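Local structure of cadherin-5 (Gallus gallus, 3PPE) at residues Lys47-Asp52 with Tyr56-Leu61; Glu151-Asp156 with Tyr176-Lys181. The protein mediates calcium-dependent, mainly homophilic adhesion between endothelial cells, the two outermost extracellular cadherin domains forming the piece described here. All coordinates share one frame; numbering follows the deposited sequence.

Contact 1: residues Lys47-Asp52 with Tyr56-Leu61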
loop_
_atom_site.group_PDB
_atom_site.type_symbol
_atom_site.label_atom_id
_atom_site.label_comp_id
_atom_site.label_asym_id
_atom_site.label_seq_id
_atom_site.Cartn_x
_atom_site.Cartn_y
_atom_site.Cartn_z
ATOM N N LYS A 47 -8.984 2.732 -10.377
ATOM C CA LYS A 47 -8.467 3.172 -11.664
ATOM C C LYS A 47 -6.960 3.019 -11.711
ATOM O O LYS A 47 -6.261 3.278 -10.717
ATOM C CB LYS A 47 -8.849 4.633 -11.957
ATOM C CG LYS A 47 -10.339 4.940 -11.856
ATOM C CD LYS A 47 -10.592 6.425 -12.080
ATOM C CE LYS A 47 -12.047 6.754 -11.848
ATOM N NZ LYS A 47 -12.360 8.092 -12.413
ATOM N N VAL A 48 -6.472 2.638 -12.887
ATOM C CA VAL A 48 -5.042 2.609 -13.160
ATOM C C VAL A 48 -4.495 4.023 -13.301
ATOM O O VAL A 48 -5.150 4.919 -13.826
ATOM C CB VAL A 48 -4.718 1.789 -14.453
ATOM C CG1 VAL A 48 -3.234 1.933 -14.828
ATOM C CG2 VAL A 48 -5.050 0.326 -14.259
ATOM N N GLN A 49 -3.270 4.217 -12.820
ATOM C CA GLN A 49 -2.644 5.533 -12.827
ATOM C C GLN A 49 -1.160 5.436 -13.161
ATOM O O GLN A 49 -0.351 5.033 -12.325
ATOM C CB GLN A 49 -2.837 6.225 -11.476
ATOM C CG GLN A 49 -4.287 6.513 -11.127
ATOM C CD GLN A 49 -4.940 7.479 -12.095
ATOM O OE1 GLN A 49 -4.361 8.512 -12.435
ATOM N NE2 GLN A 49 -6.148 7.147 -12.541
ATOM N N GLY A 50 -0.809 5.807 -14.387
ATOM C CA GLY A 50 0.203 5.089 -15.142
ATOM C C GLY A 50 1.487 5.882 -15.290
ATOM O O GLY A 50 1.535 7.070 -14.972
ATOM N N TYR A 51 2.533 5.217 -15.775
ATOM C CA TYR A 51 2.372 4.117 -16.717
ATOM C C TYR A 51 2.834 2.797 -16.108
ATOM O O TYR A 51 3.269 1.892 -16.821
ATOM C CB TYR A 51 3.147 4.399 -18.007
ATOM C CG TYR A 51 2.612 5.573 -18.797
ATOM C CD1 TYR A 51 1.525 5.424 -19.649
ATOM C CD2 TYR A 51 3.194 6.829 -18.691
ATOM C CE1 TYR A 51 1.034 6.493 -20.373
ATOM C CE2 TYR A 51 2.709 7.904 -19.411
ATOM C CZ TYR A 51 1.629 7.732 -20.250
ATOM O OH TYR A 51 1.143 8.799 -20.968
ATOM N N ASP A 52 2.736 2.695 -14.787
ATOM C CA ASP A 52 3.554 1.756 -14.028
ATOM C C ASP A 52 2.721 0.587 -13.515
ATOM O O ASP A 52 3.260 -0.403 -13.022
ATOM C CB ASP A 52 4.239 2.467 -12.859
ATOM C CG ASP A 52 5.245 3.504 -13.316
ATOM O OD1 ASP A 52 6.095 3.175 -14.170
ATOM O OD2 ASP A 52 5.186 4.651 -12.821
ATOM N N TYR A 56 -5.379 2.873 -7.995
ATOM C CA TYR A 56 -5.842 3.731 -6.915
ATOM C C TYR A 56 -7.329 3.568 -6.734
ATOM O O TYR A 56 -8.025 3.227 -7.690
ATOM C CB TYR A 56 -5.520 5.196 -7.232
ATOM C CG TYR A 56 -4.100 5.583 -6.906
ATOM C CD1 TYR A 56 -3.064 5.269 -7.766
ATOM C CD2 TYR A 56 -3.802 6.298 -5.756
ATOM C CE1 TYR A 56 -1.754 5.624 -7.471
ATOM C CE2 TYR A 56 -2.501 6.666 -5.458
ATOM C CZ TYR A 56 -1.488 6.316 -6.301
ATOM O OH TYR A 56 -0.192 6.701 -5.996
ATOM N N ALA A 57 -7.800 3.815 -5.513
ATOM C CA ALA A 57 -9.223 3.827 -5.189
ATOM C C ALA A 57 -9.714 5.268 -5.101
ATOM O O ALA A 57 -9.066 6.116 -4.480
ATOM C CB ALA A 57 -9.472 3.114 -3.807
ATOM N N PHE A 58 -10.898 5.507 -5.665
ATOM C CA PHE A 58 -11.454 6.865 -5.807
ATOM C C PHE A 58 -12.712 7.096 -4.963
ATOM O O PHE A 58 -13.386 8.114 -5.100
ATOM C CB PHE A 58 -11.684 7.206 -7.288
ATOM C CG PHE A 58 -10.413 7.515 -8.010
ATOM C CD1 PHE A 58 -9.533 6.496 -8.359
ATOM C CD2 PHE A 58 -10.055 8.826 -8.296
ATOM C CE1 PHE A 58 -8.329 6.781 -8.995
ATOM C CE2 PHE A 58 -8.852 9.104 -8.944
ATOM C CZ PHE A 58 -7.993 8.081 -9.291
ATOM N N GLU A 59 -13.000 6.118 -4.101
ATOM C CA GLU A 59 -13.992 6.244 -3.051
ATOM C C GLU A 59 -13.412 5.640 -1.803
ATOM O O GLU A 59 -12.556 4.749 -1.863
ATOM C CB GLU A 59 -15.258 5.445 -3.360
ATOM C CG GLU A 59 -15.999 5.925 -4.557
ATOM C CD GLU A 59 -17.259 5.162 -4.770
ATOM O OE1 GLU A 59 -17.872 5.396 -5.821
ATOM O OE2 GLU A 59 -17.635 4.337 -3.911
ATOM N N ARG A 60 -13.900 6.125 -0.668
ATOM C CA ARG A 60 -13.689 5.460 0.607
ATOM C C ARG A 60 -14.501 4.166 0.592
ATOM O O ARG A 60 -15.629 4.128 0.068
ATOM C CB ARG A 60 -14.160 6.334 1.757
ATOM C CG ARG A 60 -13.271 7.518 2.007
ATOM C CD ARG A 60 -13.777 8.285 3.210
ATOM N NE ARG A 60 -13.899 7.381 4.359
ATOM C CZ ARG A 60 -15.040 6.919 4.868
ATOM N NH1 ARG A 60 -16.230 7.268 4.368
ATOM N NH2 ARG A 60 -14.986 6.111 5.906
ATOM N N LEU A 61 -13.914 3.118 1.155
ATOM C CA LEU A 61 -14.487 1.792 1.114
ATOM C C LEU A 61 -15.000 1.309 2.505
ATOM O O LEU A 61 -14.421 1.615 3.536
ATOM C CB LEU A 61 -13.431 0.806 0.582
ATOM C CG LEU A 61 -12.836 1.137 -0.798
ATOM C CD1 LEU A 61 -11.620 0.251 -1.082
ATOM C CD2 LEU A 61 -13.920 1.030 -1.886
#
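Lys47 and Tyr56 face each other as an antiparallel hydrogen-bonded pair, their CA atoms 5.5 Å apart. Both backbone bonds of the pair are made: Lys47 N donates to Tyr56 O at 2.9 Å, and Tyr56 N returns a bond of the same length to Lys47 O. The second is nearly straight, with an N-H...O angle of 172°. This pair belongs to the β-hairpin of strands 46-49 and 54-57 in the first cadherin domain, a β-sandwich. Strand 46-49 is an edge strand of its three-stranded sheet within this chain, while 54-57 lies in the middle and bonds onward through Ala57 to His19.

Beyond the backbone, the contact rests on the Phe58 ring. The Lys47 chain runs extended beyond CG across one face of it, and its CD makes a CH-pi contact 4.0 Å from the Phe58 ring centroid. Lys47 NZ lies over the same face in a cation-pi contact, 4.9 Å from that centroid and 15° off the ring normal. With an alanine in place of Phe58, the ammonium group would probably lose its aromatic partner and the lysine chain be set free to turn.

Gln49 makes two van der Waals contacts, through its aliphatic part and its amide nitrogen. Its chain bends at chi2 (-63°), bringing the amide back toward Phe58, where Gln49 NE2 is 3.9 Å from Phe58 CZ. Gln49 CB and CG lie against Tyr56 CD1, each at 3.8 Å. Elsewhere, Tyr56 meets the His20 ring edge-to-face, and Pro18 touches both Tyr56 and Phe58.

Contact 2: residues Glu151-Asp156 with Tyr176-Lys181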
loop_
_atom_site.group_PDB
_atom_site.type_symbol
_atom_site.label_atom_id
_atom_site.label_comp_id
_atom_site.label_asym_id
_atom_site.label_seq_id
_atom_site.Cartn_x
_atom_site.Cartn_y
_atom_site.Cartn_z
ATOM N N GLU A 151 -25.777 -8.806 41.009
ATOM C CA GLU A 151 -25.821 -9.473 42.333
ATOM C C GLU A 151 -26.604 -10.791 42.317
ATOM O O GLU A 151 -26.412 -11.659 43.201
ATOM C CB GLU A 151 -26.499 -8.566 43.351
ATOM C CG GLU A 151 -25.866 -7.198 43.483
ATOM C CD GLU A 151 -26.402 -6.169 42.460
ATOM O OE1 GLU A 151 -27.207 -6.515 41.549
ATOM O OE2 GLU A 151 -25.995 -4.987 42.595
ATOM N N TYR A 152 -27.491 -10.924 41.324
ATOM C CA TYR A 152 -28.434 -12.034 41.212
ATOM C C TYR A 152 -28.041 -13.055 40.148
ATOM O O TYR A 152 -28.282 -14.262 40.342
ATOM C CB TYR A 152 -29.858 -11.490 40.972
ATOM C CG TYR A 152 -30.269 -10.589 42.111
ATOM C CD1 TYR A 152 -30.255 -9.199 41.960
ATOM C CD2 TYR A 152 -30.576 -11.122 43.372
ATOM C CE1 TYR A 152 -30.574 -8.372 43.004
ATOM C CE2 TYR A 152 -30.913 -10.297 44.419
ATOM C CZ TYR A 152 -30.906 -8.925 44.222
ATOM O OH TYR A 152 -31.217 -8.085 45.245
ATOM N N PHE A 153 -27.398 -12.570 39.064
ATOM C CA PHE A 153 -27.012 -13.380 37.885
ATOM C C PHE A 153 -25.638 -12.981 37.373
ATOM O O PHE A 153 -25.255 -11.841 37.502
ATOM C CB PHE A 153 -28.047 -13.231 36.728
ATOM C CG PHE A 153 -29.436 -13.649 37.132
ATOM C CD1 PHE A 153 -30.326 -12.714 37.696
ATOM C CD2 PHE A 153 -29.822 -14.978 37.059
ATOM C CE1 PHE A 153 -31.598 -13.105 38.129
ATOM C CE2 PHE A 153 -31.119 -15.381 37.483
ATOM C CZ PHE A 153 -31.996 -14.437 38.023
ATOM N N THR A 154 -24.914 -13.930 36.808
ATOM C CA THR A 154 -23.652 -13.641 36.141
ATOM C C THR A 154 -23.796 -13.970 34.662
ATOM O O THR A 154 -24.732 -14.648 34.249
ATOM C CB THR A 154 -22.445 -14.429 36.743
ATOM O OG1 THR A 154 -22.593 -15.834 36.520
ATOM C CG2 THR A 154 -22.261 -14.116 38.272
ATOM N N VAL A 155 -22.874 -13.481 33.846
ATOM C CA VAL A 155 -22.882 -13.855 32.442
ATOM C C VAL A 155 -21.465 -14.260 32.045
ATOM O O VAL A 155 -20.499 -13.646 32.519
ATOM C CB VAL A 155 -23.392 -12.688 31.555
ATOM C CG1 VAL A 155 -22.459 -11.451 31.673
ATOM C CG2 VAL A 155 -23.464 -13.122 30.083
ATOM N N ASP A 156 -21.319 -15.296 31.214
ATOM C CA ASP A 156 -19.978 -15.650 30.740
ATOM C C ASP A 156 -19.707 -14.935 29.403
ATOM O O ASP A 156 -20.577 -14.240 28.884
ATOM C CB ASP A 156 -19.714 -17.166 30.692
ATOM C CG ASP A 156 -20.487 -17.906 29.609
ATOM O OD1 ASP A 156 -20.983 -17.329 28.610
ATOM O OD2 ASP A 156 -20.595 -19.142 29.765
ATOM N N TYR A 176 -36.939 -11.091 37.373
ATOM C CA TYR A 176 -35.875 -10.093 37.401
ATOM C C TYR A 176 -35.782 -9.470 36.034
ATOM O O TYR A 176 -35.942 -10.137 35.026
ATOM C CB TYR A 176 -34.546 -10.734 37.748
ATOM C CG TYR A 176 -34.490 -11.161 39.190
ATOM C CD1 TYR A 176 -35.045 -12.391 39.603
ATOM C CD2 TYR A 176 -33.899 -10.331 40.141
ATOM C CE1 TYR A 176 -34.972 -12.782 40.945
ATOM C CE2 TYR A 176 -33.819 -10.702 41.449
ATOM C CZ TYR A 176 -34.358 -11.905 41.865
ATOM O OH TYR A 176 -34.258 -12.209 43.192
ATOM N N GLU A 177 -35.515 -8.185 36.008
ATOM C CA GLU A 177 -35.238 -7.546 34.758
ATOM C C GLU A 177 -33.805 -7.076 34.845
ATOM O O GLU A 177 -33.484 -6.154 35.595
ATOM C CB GLU A 177 -36.212 -6.404 34.537
ATOM C CG GLU A 177 -35.737 -5.436 33.499
ATOM C CD GLU A 177 -36.779 -4.388 33.140
ATOM O OE1 GLU A 177 -37.989 -4.726 33.055
ATOM O OE2 GLU A 177 -36.361 -3.229 32.935
ATOM N N ILE A 178 -32.914 -7.764 34.132
ATOM C CA ILE A 178 -31.511 -7.416 34.214
ATOM C C ILE A 178 -31.046 -6.766 32.879
ATOM O O ILE A 178 -31.650 -6.972 31.823
ATOM C CB ILE A 178 -30.612 -8.640 34.635
ATOM C CG1 ILE A 178 -30.528 -9.605 33.469
ATOM C CG2 ILE A 178 -31.131 -9.298 35.994
ATOM C CD1 ILE A 178 -29.432 -10.692 33.576
ATOM N N ILE A 179 -29.999 -5.973 32.944
ATOM C CA ILE A 179 -29.476 -5.299 31.754
ATOM C C ILE A 179 -28.111 -5.861 31.415
ATOM O O ILE A 179 -27.223 -5.937 32.281
ATOM C CB ILE A 179 -29.368 -3.762 31.950
ATOM C CG1 ILE A 179 -30.681 -3.170 32.485
ATOM C CG2 ILE A 179 -28.940 -3.077 30.631
ATOM C CD1 ILE A 179 -31.900 -3.365 31.573
ATOM N N VAL A 180 -27.954 -6.276 30.161
ATOM C CA VAL A 180 -26.688 -6.814 29.710
ATOM C C VAL A 180 -26.069 -5.836 28.697
ATOM O O VAL A 180 -26.774 -5.074 28.033
ATOM C CB VAL A 180 -26.861 -8.299 29.187
ATOM C CG1 VAL A 180 -27.751 -8.359 27.942
ATOM C CG2 VAL A 180 -25.506 -9.007 28.958
ATOM N N LYS A 181 -24.745 -5.820 28.615
ATOM C CA LYS A 181 -24.053 -4.961 27.696
ATOM C C LYS A 181 -22.993 -5.827 27.012
ATOM O O LYS A 181 -22.352 -6.695 27.648
ATOM C CB LYS A 181 -23.376 -3.809 28.466
ATOM C CG LYS A 181 -22.722 -2.729 27.551
ATOM C CD LYS A 181 -22.271 -1.485 28.337
ATOM C CE LYS A 181 -22.187 -0.237 27.402
ATOM N NZ LYS A 181 -21.434 0.907 28.103
#
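Tyr176 CE2 sits 3.6 Å above one face of the Tyr152 ring, offset toward the rim, while CB of the neighbouring Glu151 lies over the rim of the opposite face. The two tyrosine planes are inclined at 38° with centroids 5.0 Å apart, so the pair is neither a parallel stack nor a T. The closest approach is Tyr152 CG to Tyr176 CE2, and Tyr176 OH also comes within 3.8 Å of Tyr152 CD2, so the CE2-to-OH side of Tyr176 lies across the Tyr152 ring on its CD2 side. Phe153 meets Tyr176 differently. Its edge points at the face of the Tyr176 ring, with the planes 76° apart and the centroids 5.4 Å apart, a T-shaped (edge-to-face) arrangement. The atom at the point of contact is Phe153 CE1, 3.6 Å from Tyr176 CG, and Tyr176 CG lies in the plane of the Phe153 ring.

The three rings thus form an aromatic cluster where the two sheets of the second cadherin domain, a β-sandwich, meet, Tyr152 entering from the loop before strand 153-155. That strand is an outermost strand of one sheet, and 175-184 is an inner strand of the other. No hydrogen bond joins the two segments, and the nearest backbone pair, Phe153 with Ile178, has its CA atoms 8.3 Å apart, consistent with facing sheets rather than neighbouring strands.

Further into the sandwich the partner of Phe153 changes from a ring to the aliphatic Ile178. CG2 of Ile178 meets Phe153 CD1 at 3.9 Å. With chi1 at 72°, Ile178 CG1 takes the position between backbone N and carbonyl carbon, and the CG2 methyl, beside the backbone N, does the touching. Phe153 and Ile178 are both buried and both rest on Ile161 of strand 160-163, while Leu168 touches Tyr152 and Phe153.

Overall arrangement
The two contacts come in series along the chain, contact 1 in the first cadherin domain and contact 2 in the second. They share no strand or sheet: their centres are 50 Å apart, their nearest atoms about 24 Å, and they lie on opposite sides of the chain's centre. Contact 1 joins neighbouring strands of one sheet at the surface, whereas contact 2 joins facing sheets in a partly buried interior. Neither includes the calcium ligands of the junction between the domains, such as Glu11, Asp99 and Asp132. Because they lie in different domains, their relative placement depends on that junction, where three bound calcium ions make the connection rigid.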